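Beta-ketoacyl synthase (Pseudomonas aeruginosa, PDB 4CW4) catalyses the condensation of acetyl-CoA with malonyl-ACP to acetoacetyl-ACP, the step that starts fatty acid synthesis. Local coordinates at residues D347-C359 / G501-H513. Numbering follows the deposited sequence.
Sequences DFRRASRPFGENC and GIKTIDKVADDVH
Arg350 reaches Thr504 O side-on with two nitrogens, NE at 2.9 Å and NH2 at 3.0 Å, both coming from the same face of the carbonyl plane and tilted out of it. The turn in its chain at chi3 (64°) brings the guanidinium edge round to that oxygen. In the conformer given, Asp506 OD2 forms a salt bridge with Arg350 NH2 at 2.9 Å, met from above a carboxylate standing 88° from the guanidinium; this partner is provisional, since Asp506 has a second conformer. In the same conformer a water links OD2 to Arg353 NH1. Arg353 NH2 lies above one face of the Arg350 guanidinium, offset toward its rim. Thr504 is suited to its place by a short hydroxyl: OG1 donates to Ser352 O at 2.7 Å, in the carbonyl plane. Arg353 O takes Gly356 N and Asn358 ND2 from opposite faces of its plane, while Arg350 O receives a weak bond from Arg353 NE. The type II turn of Arg353 to Gly356 presents Phe355 O to Ala509 N (2.9 Å, 162° at the hydrogen), a straight bond on a lone pair, with a CA-H...O contact from Val508 CA to the same Phe355 O. Apolar branches close the middle: Ile502 CG2 meets Pro354 CD, and Ile502 CD1 comes to the edge of the Phe355 ring. Bare Gly356 lets Ile505 CG2 approach its CA to 3.8 Å. At the outer end, Glu357 OE2 and Asp510 OD2 appear to share a water, tentatively easing their like charges. The side chain of Phe355 is about 7 Å from that of His439, a predicted active-site residue. Backbone carbonyls of Ser352, Phe355 and Thr504 each have a named donor, Arg353 is buried and the acidic groups of Asp506, Glu357 and Asp510 are exposed, consistent with two irregular loops holding a defined shape beside the catalytic centre.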
ATOM      1  N   ASP A 347      33.378 -12.612  -3.338  1.00 14.88           N
ATOM      2  CA  ASP A 347      33.350 -11.539  -2.354  1.00 14.91           C
ATOM      3  C   ASP A 347      31.926 -10.960  -2.265  1.00 13.59           C
ATOM      4  O   ASP A 347      31.537 -10.094  -3.073  1.00 13.26           O
ATOM      5  CB  ASP A 347      34.333 -10.444  -2.753  1.00 15.25           C
ATOM      6  CG  ASP A 347      34.428  -9.322  -1.728  1.00 16.98           C
ATOM      7  OD1 ASP A 347      33.645  -9.321  -0.746  1.00 16.48           O
ATOM      8  OD2 ASP A 347      35.308  -8.440  -1.919  1.00 17.80           O
ATOM      9  N   PHE A 348      31.140 -11.439  -1.303  1.00 13.25           N
ATOM     10  CA  PHE A 348      29.756 -11.017  -1.217  1.00 11.78           C
ATOM     11  C   PHE A 348      29.631  -9.556  -0.810  1.00 11.83           C
ATOM     12  O   PHE A 348      28.575  -8.976  -0.981  1.00 11.95           O
ATOM     13  CB  PHE A 348      28.960 -11.912  -0.282  1.00 11.71           C
ATOM     14  CG  PHE A 348      28.726 -13.285  -0.836  1.00 12.12           C
ATOM     15  CD1 PHE A 348      27.836 -13.471  -1.863  1.00 12.59           C
ATOM     16  CD2 PHE A 348      29.412 -14.387  -0.339  1.00 13.31           C
ATOM     17  CE1 PHE A 348      27.616 -14.731  -2.401  1.00 13.84           C
ATOM     18  CE2 PHE A 348      29.192 -15.646  -0.866  1.00 14.60           C
ATOM     19  CZ  PHE A 348      28.291 -15.812  -1.911  1.00 14.03           C
ATOM     20  N   ARG A 349      30.699  -8.964  -0.283  1.00 11.67           N
ATOM     21  CA  ARG A 349      30.678  -7.530  -0.007  1.00 11.61           C
ATOM     22  C   ARG A 349      30.588  -6.706  -1.277  1.00 10.68           C
ATOM     23  O   ARG A 349      30.222  -5.533  -1.221  1.00 10.43           O
ATOM     24  CB  ARG A 349      31.889  -7.120   0.831  1.00 12.81           C
ATOM     25  CG  ARG A 349      31.817  -7.778   2.205  1.00 15.57           C
ATOM     26  CD  ARG A 349      32.982  -7.555   3.142  1.00 18.60           C
ATOM     27  NE  ARG A 349      32.595  -8.094   4.457  1.00 22.92           N
ATOM     28  CZ  ARG A 349      32.720  -9.362   4.826  1.00 24.93           C
ATOM     29  NH1 ARG A 349      33.291 -10.251   4.016  1.00 26.00           N
ATOM     30  NH2 ARG A 349      32.307  -9.745   6.026  1.00 26.54           N
ATOM     31  N   ARG A 350      30.888  -7.325  -2.416  1.00 10.36           N
ATOM     32  CA  ARG A 350      30.795  -6.637  -3.706  1.00 10.94           C
ATOM     33  C   ARG A 350      29.632  -7.205  -4.523  1.00 11.00           C
ATOM     34  O   ARG A 350      29.637  -7.151  -5.754  1.00 11.63           O
ATOM     35  CB  ARG A 350      32.111  -6.750  -4.465  1.00 12.15           C
ATOM     36  CG  ARG A 350      33.257  -6.036  -3.751  1.00 13.35           C
ATOM     37  CD  ARG A 350      34.581  -6.237  -4.451  1.00 14.61           C
ATOM     38  NE  ARG A 350      34.590  -5.651  -5.783  1.00 16.60           N
ATOM     39  CZ  ARG A 350      35.560  -5.782  -6.673  1.00 18.11           C
ATOM     40  NH1 ARG A 350      36.643  -6.493  -6.393  1.00 20.06           N
ATOM     41  NH2 ARG A 350      35.433  -5.211  -7.865  1.00 18.29           N
ATOM     42  N   ALA A 351      28.605  -7.717  -3.848  1.00 10.83           N
ATOM     43  CA  ALA A 351      27.475  -8.287  -4.584  1.00 10.94           C
ATOM     44  C   ALA A 351      26.735  -7.228  -5.400  1.00 10.59           C
ATOM     45  O   ALA A 351      26.156  -7.536  -6.441  1.00 10.19           O
ATOM     46  CB  ALA A 351      26.514  -8.983  -3.654  1.00 11.20           C
ATOM     47  N   SER A 352      26.753  -5.997  -4.906  1.00  9.97           N
ATOM     48  CA  SER A 352      26.031  -4.892  -5.525  1.00  9.87           C
ATOM     49  C   SER A 352      27.003  -3.945  -6.232  1.00  8.97           C
ATOM     50  O   SER A 352      27.787  -3.232  -5.591  1.00  9.88           O
ATOM     51  CB  SER A 352      25.209  -4.157  -4.479  1.00  9.68           C
ATOM     52  OG  SER A 352      24.340  -3.229  -5.106  1.00 10.00           O
ATOM     53  N   ARG A 353      26.929  -3.974  -7.563  1.00  9.30           N
ATOM     54  CA  ARG A 353      27.886  -3.334  -8.468  1.00 10.06           C
ATOM     55  C   ARG A 353      27.174  -2.434  -9.492  1.00  9.75           C
ATOM     56  O   ARG A 353      27.169  -2.733 -10.689  1.00 10.20           O
ATOM     57  CB  ARG A 353      28.663  -4.436  -9.216  1.00 10.62           C
ATOM     58  CG  ARG A 353      29.640  -5.200  -8.338  1.00 10.98           C
ATOM     59  CD  ARG A 353      29.948  -6.584  -8.934  1.00 12.44           C
ATOM     60  NE  ARG A 353      30.959  -7.362  -8.219  1.00 13.08           N
ATOM     61  CZ  ARG A 353      32.245  -7.445  -8.554  1.00 14.09           C
ATOM     62  NH1 ARG A 353      32.727  -6.750  -9.587  1.00 14.78           N
ATOM     63  NH2 ARG A 353      33.059  -8.224  -7.847  1.00 15.31           N
ATOM     64  N   PRO A 354      26.468  -1.399  -9.019  1.00  9.70           N
ATOM     65  CA  PRO A 354      25.770  -0.495  -9.950  1.00  9.94           C
ATOM     66  C   PRO A 354      26.695   0.006 -11.063  1.00 10.00           C
ATOM     67  O   PRO A 354      27.798   0.435 -10.781  1.00 10.07           O
ATOM     68  CB  PRO A 354      25.332   0.668  -9.047  1.00  9.64           C
ATOM     69  CG  PRO A 354      25.323   0.108  -7.662  1.00 10.70           C
ATOM     70  CD  PRO A 354      26.449  -0.902  -7.640  1.00 10.19           C
ATOM     71  N   PHE A 355      26.225  -0.076 -12.304  1.00 10.37           N
ATOM     72  CA  PHE A 355      26.933   0.421 -13.486  1.00 10.21           C
ATOM     73  C   PHE A 355      28.212  -0.327 -13.849  1.00 11.50           C
ATOM     74  O   PHE A 355      28.858   0.032 -14.819  1.00 11.56           O
ATOM     75  CB  PHE A 355      27.155   1.935 -13.397  1.00 10.08           C
ATOM     76  CG  PHE A 355      25.860   2.692 -13.304  1.00 10.19           C
ATOM     77  CD1 PHE A 355      25.006   2.775 -14.391  1.00 11.13           C
ATOM     78  CD2 PHE A 355      25.472   3.252 -12.114  1.00 11.06           C
ATOM     79  CE1 PHE A 355      23.785   3.405 -14.279  1.00 10.88           C
ATOM     80  CE2 PHE A 355      24.264   3.906 -11.997  1.00 11.71           C
ATOM     81  CZ  PHE A 355      23.420   3.995 -13.086  1.00 11.34           C
ATOM     82  N   GLY A 356      28.537  -1.390 -13.104  1.00 10.81           N
ATOM     83  CA  GLY A 356      29.640  -2.256 -13.448  1.00 11.24           C
ATOM     84  C   GLY A 356      29.164  -3.544 -14.071  1.00 12.11           C
ATOM     85  O   GLY A 356      27.975  -3.721 -14.275  1.00 12.64           O
ATOM     86  N   GLU A 357      30.096  -4.432 -14.399  1.00 12.83           N
ATOM     87  CA  GLU A 357      29.722  -5.826 -14.629  1.00 14.00           C
ATOM     88  C   GLU A 357      28.894  -6.266 -13.414  1.00 12.94           C
ATOM     89  O   GLU A 357      29.309  -6.087 -12.268  1.00 13.09           O
ATOM     90  CB  GLU A 357      30.945  -6.717 -14.821  1.00 16.74           C
ATOM     91  CG  GLU A 357      31.816  -6.328 -16.008  1.00 21.39           C
ATOM     92  CD  GLU A 357      31.096  -6.461 -17.333  1.00 25.70           C
ATOM     93  OE1 GLU A 357      30.302  -7.412 -17.488  1.00 26.67           O
ATOM     94  OE2 GLU A 357      31.317  -5.600 -18.218  1.00 29.35           O
ATOM     95  N   ASN A 358      27.706  -6.802 -13.658  1.00 12.45           N
ATOM     96  CA  ASN A 358      26.789  -7.093 -12.565  1.00 11.89           C
ATOM     97  C   ASN A 358      25.768  -8.147 -12.963  1.00 12.42           C
ATOM     98  O   ASN A 358      25.761  -8.608 -14.117  1.00 13.19           O
ATOM     99  CB  ASN A 358      26.149  -5.802 -11.992  1.00 10.20           C
ATOM    100  CG  ASN A 358      25.336  -5.019 -13.007  1.00 10.59           C
ATOM    101  OD1 ASN A 358      24.804  -5.578 -13.969  1.00 12.67           O
ATOM    102  ND2 ASN A 358      25.175  -3.713 -12.757  1.00 11.03           N
ATOM    103  N   CYS A 359      24.949  -8.575 -12.002  1.00 11.64           N
ATOM    104  CA  CYS A 359      24.097  -9.740 -12.235  1.00 11.37           C
ATOM    105  C   CYS A 359      22.872  -9.815 -11.329  1.00 11.85           C
ATOM    106  O   CYS A 359      22.383 -10.906 -11.025  1.00 14.13           O
ATOM    107  CB  CYS A 359      24.931 -11.009 -12.095  1.00 12.92           C
ATOM    108  SG  CYS A 359      25.735 -11.220 -10.474  1.00 14.76           S
ATOM    109  N   GLY A 501      31.790   7.297  -4.049  1.00 12.03           N
ATOM    110  CA  GLY A 501      32.084   6.496  -5.221  1.00 11.71           C
ATOM    111  C   GLY A 501      31.286   5.201  -5.240  1.00 11.19           C
ATOM    112  O   GLY A 501      30.692   4.805  -4.247  1.00 11.58           O
ATOM    113  N   ILE A 502      31.295   4.533  -6.384  1.00 11.18           N
ATOM    114  CA  ILE A 502      30.747   3.175  -6.501  1.00 11.46           C
ATOM    115  C   ILE A 502      31.946   2.246  -6.300  1.00 11.94           C
ATOM    116  O   ILE A 502      32.601   1.818  -7.256  1.00 13.30           O
ATOM    117  CB  ILE A 502      30.054   2.933  -7.853  1.00 11.30           C
ATOM    118  CG1 ILE A 502      29.053   4.064  -8.146  1.00 11.88           C
ATOM    119  CG2 ILE A 502      29.376   1.563  -7.830  1.00 11.60           C
ATOM    120  CD1 ILE A 502      28.313   3.921  -9.460  1.00 12.38           C
ATOM    121  N   LYS A 503      32.267   1.965  -5.044  1.00 11.50           N
ATOM    122  CA  LYS A 503      33.568   1.356  -4.733  1.00 12.59           C
ATOM    123  C   LYS A 503      33.631  -0.124  -5.042  1.00 12.66           C
ATOM    124  O   LYS A 503      34.712  -0.705  -5.078  1.00 13.59           O
ATOM    125  CB  LYS A 503      33.941   1.614  -3.273  1.00 14.05           C
ATOM    126  CG  LYS A 503      34.135   3.069  -2.996  1.00 16.74           C
ATOM    127  CD  LYS A 503      34.522   3.344  -1.557  1.00 19.00           C
ATOM    128  CE  LYS A 503      34.580   4.817  -1.364  1.00 19.95           C
ATOM    129  NZ  LYS A 503      33.966   5.207  -0.093  1.00 18.53           N
ATOM    130  N   THR A 504      32.473  -0.736  -5.264  1.00 11.56           N
ATOM    131  CA  THR A 504      32.403  -2.156  -5.537  1.00 11.85           C
ATOM    132  C   THR A 504      32.752  -2.531  -6.976  1.00 12.03           C
ATOM    133  O   THR A 504      32.957  -3.710  -7.266  1.00 12.68           O
ATOM    134  CB  THR A 504      31.004  -2.666  -5.260  1.00 11.28           C
ATOM    135  OG1 THR A 504      30.079  -1.867  -6.010  1.00 11.08           O
ATOM    136  CG2 THR A 504      30.668  -2.578  -3.782  1.00 11.99           C
ATOM    137  N   ILE A 505      32.816  -1.551  -7.879  1.00 11.97           N
ATOM    138  CA  ILE A 505      33.124  -1.832  -9.288  1.00 12.33           C
ATOM    139  C   ILE A 505      34.557  -1.464  -9.622  1.00 14.25           C
ATOM    140  O   ILE A 505      35.153  -0.580  -8.996  1.00 14.23           O
ATOM    141  CB  ILE A 505      32.118  -1.155 -10.274  1.00 11.68           C
ATOM    142  CG1 ILE A 505      32.323   0.356 -10.350  1.00 12.11           C
ATOM    143  CG2 ILE A 505      30.682  -1.504  -9.862  1.00 11.67           C
ATOM    144  CD1 ILE A 505      31.465   1.018 -11.423  1.00 13.88           C
ATOM    145  N   ASP A 506      35.115  -2.135 -10.623  0.82 15.98           N
ATOM    146  CA  ASP A 506      36.481  -1.841 -11.040  0.82 18.80           C
ATOM    147  C   ASP A 506      36.539  -0.877 -12.170  0.82 20.98           C
ATOM    148  O   ASP A 506      37.553  -0.209 -12.380  0.82 23.53           O
ATOM    149  CB  ASP A 506      37.184  -3.123 -11.426  0.82 19.66           C
ATOM    150  CG  ASP A 506      37.529  -3.931 -10.225  0.82 20.82           C
ATOM    151  OD1 ASP A 506      38.102  -3.325  -9.307  0.82 22.50           O
ATOM    152  OD2 ASP A 506      37.178  -5.123 -10.171  0.82 21.32           O
ATOM    153  N   LYS A 507      35.452  -0.852 -12.911  1.00 19.83           N
ATOM    154  CA  LYS A 507      35.228   0.104 -13.957  1.00 20.90           C
ATOM    155  C   LYS A 507      33.788  -0.047 -14.402  1.00 16.90           C
ATOM    156  O   LYS A 507      33.103  -1.038 -14.112  1.00 15.54           O
ATOM    157  CB  LYS A 507      36.171  -0.096 -15.126  1.00 24.83           C
ATOM    158  CG  LYS A 507      35.763  -1.129 -16.144  1.00 25.75           C
ATOM    159  CD  LYS A 507      36.372  -0.796 -17.502  1.00 28.73           C
ATOM    160  CE  LYS A 507      35.645  -1.546 -18.600  1.00 30.27           C
ATOM    161  NZ  LYS A 507      35.463  -2.961 -18.208  1.00 31.89           N
ATOM    162  N   VAL A 508      33.339   0.956 -15.124  1.00 14.16           N
ATOM    163  CA  VAL A 508      31.979   0.997 -15.618  1.00 13.61           C
ATOM    164  C   VAL A 508      31.852  -0.002 -16.767  1.00 13.10           C
ATOM    165  O   VAL A 508      32.757  -0.112 -17.603  1.00 13.74           O
ATOM    166  CB  VAL A 508      31.656   2.445 -16.037  1.00 13.78           C
ATOM    167  CG1 VAL A 508      30.340   2.521 -16.757  1.00 14.61           C
ATOM    168  CG2 VAL A 508      31.667   3.354 -14.802  1.00 15.38           C
ATOM    169  N   ALA A 509      30.769  -0.775 -16.790  1.00 11.44           N
ATOM    170  CA  ALA A 509      30.583  -1.747 -17.864  1.00 12.32           C
ATOM    171  C   ALA A 509      30.623  -1.091 -19.242  1.00 11.85           C
ATOM    172  O   ALA A 509      30.183   0.053 -19.418  1.00 11.90           O
ATOM    173  CB  ALA A 509      29.280  -2.539 -17.687  1.00 12.05           C
ATOM    174  N   ASP A 510      31.120  -1.845 -20.222  1.00 12.37           N
ATOM    175  CA  ASP A 510      31.297  -1.327 -21.569  1.00 13.65           C
ATOM    176  C   ASP A 510      30.010  -0.848 -22.229  1.00 13.60           C
ATOM    177  O   ASP A 510      30.065  -0.021 -23.121  1.00 15.89           O
ATOM    178  CB  ASP A 510      31.940  -2.389 -22.461  1.00 15.19           C
ATOM    179  CG  ASP A 510      33.320  -2.780 -21.996  1.00 17.51           C
ATOM    180  OD1 ASP A 510      34.264  -2.034 -22.316  1.00 19.30           O
ATOM    181  OD2 ASP A 510      33.451  -3.819 -21.305  1.00 18.34           O
ATOM    182  N   ASP A 511      28.855  -1.353 -21.800  1.00 12.76           N
ATOM    183  CA  ASP A 511      27.595  -0.988 -22.452  1.00 12.90           C
ATOM    184  C   ASP A 511      26.880   0.184 -21.787  1.00 12.54           C
ATOM    185  O   ASP A 511      25.797   0.568 -22.205  1.00 14.29           O
ATOM    186  CB  ASP A 511      26.661  -2.199 -22.613  1.00 13.36           C
ATOM    187  CG  ASP A 511      26.295  -2.868 -21.293  1.00 13.18           C
ATOM    188  OD1 ASP A 511      26.584  -2.294 -20.217  1.00 13.82           O
ATOM    189  OD2 ASP A 511      25.683  -3.975 -21.354  1.00 13.90           O
ATOM    190  N   VAL A 512      27.477   0.760 -20.744  1.00 11.58           N
ATOM    191  CA  VAL A 512      26.866   1.892 -20.075  1.00 12.09           C
ATOM    192  C   VAL A 512      27.064   3.161 -20.914  1.00 12.42           C
ATOM    193  O   VAL A 512      28.139   3.394 -21.464  1.00 13.33           O
ATOM    194  CB  VAL A 512      27.462   2.062 -18.682  1.00 11.72           C
ATOM    195  CG1 VAL A 512      27.052   3.393 -18.060  1.00 12.46           C
ATOM    196  CG2 VAL A 512      27.037   0.884 -17.784  1.00 12.14           C
ATOM    197  N   HIS A 513      26.022   3.981 -20.995  1.00 12.49           N
ATOM    198  CA  HIS A 513      26.074   5.235 -21.752  1.00 12.83           C
ATOM    199  C   HIS A 513      26.668   6.331 -20.859  1.00 14.94           C
ATOM    200  O   HIS A 513      26.047   6.723 -19.875  1.00 17.69           O
ATOM    201  CB  HIS A 513      24.668   5.641 -22.188  1.00 13.60           C
ATOM    202  CG  HIS A 513      24.011   4.673 -23.118  1.00 14.57           C
ATOM    203  ND1 HIS A 513      23.158   5.081 -24.124  1.00 15.96           N
ATOM    204  CD2 HIS A 513      24.045   3.321 -23.184  1.00 15.32           C
ATOM    205  CE1 HIS A 513      22.700   4.025 -24.768  1.00 15.98           C
ATOM    206  NE2 HIS A 513      23.220   2.945 -24.219  1.00 16.35           N
TER
HETATM  207  O   HOH W   1      38.465  -6.681  -8.627  1.00 28.58           O
HETATM  208  O   HOH W   2      35.226  -6.573 -11.617  1.00 25.60           O
HETATM  209  O   HOH W   3      31.261  -5.245 -20.721  1.00 21.82           O
HETATM  210  O   HOH W   4      33.197  -3.550 -13.439  1.00 22.79           O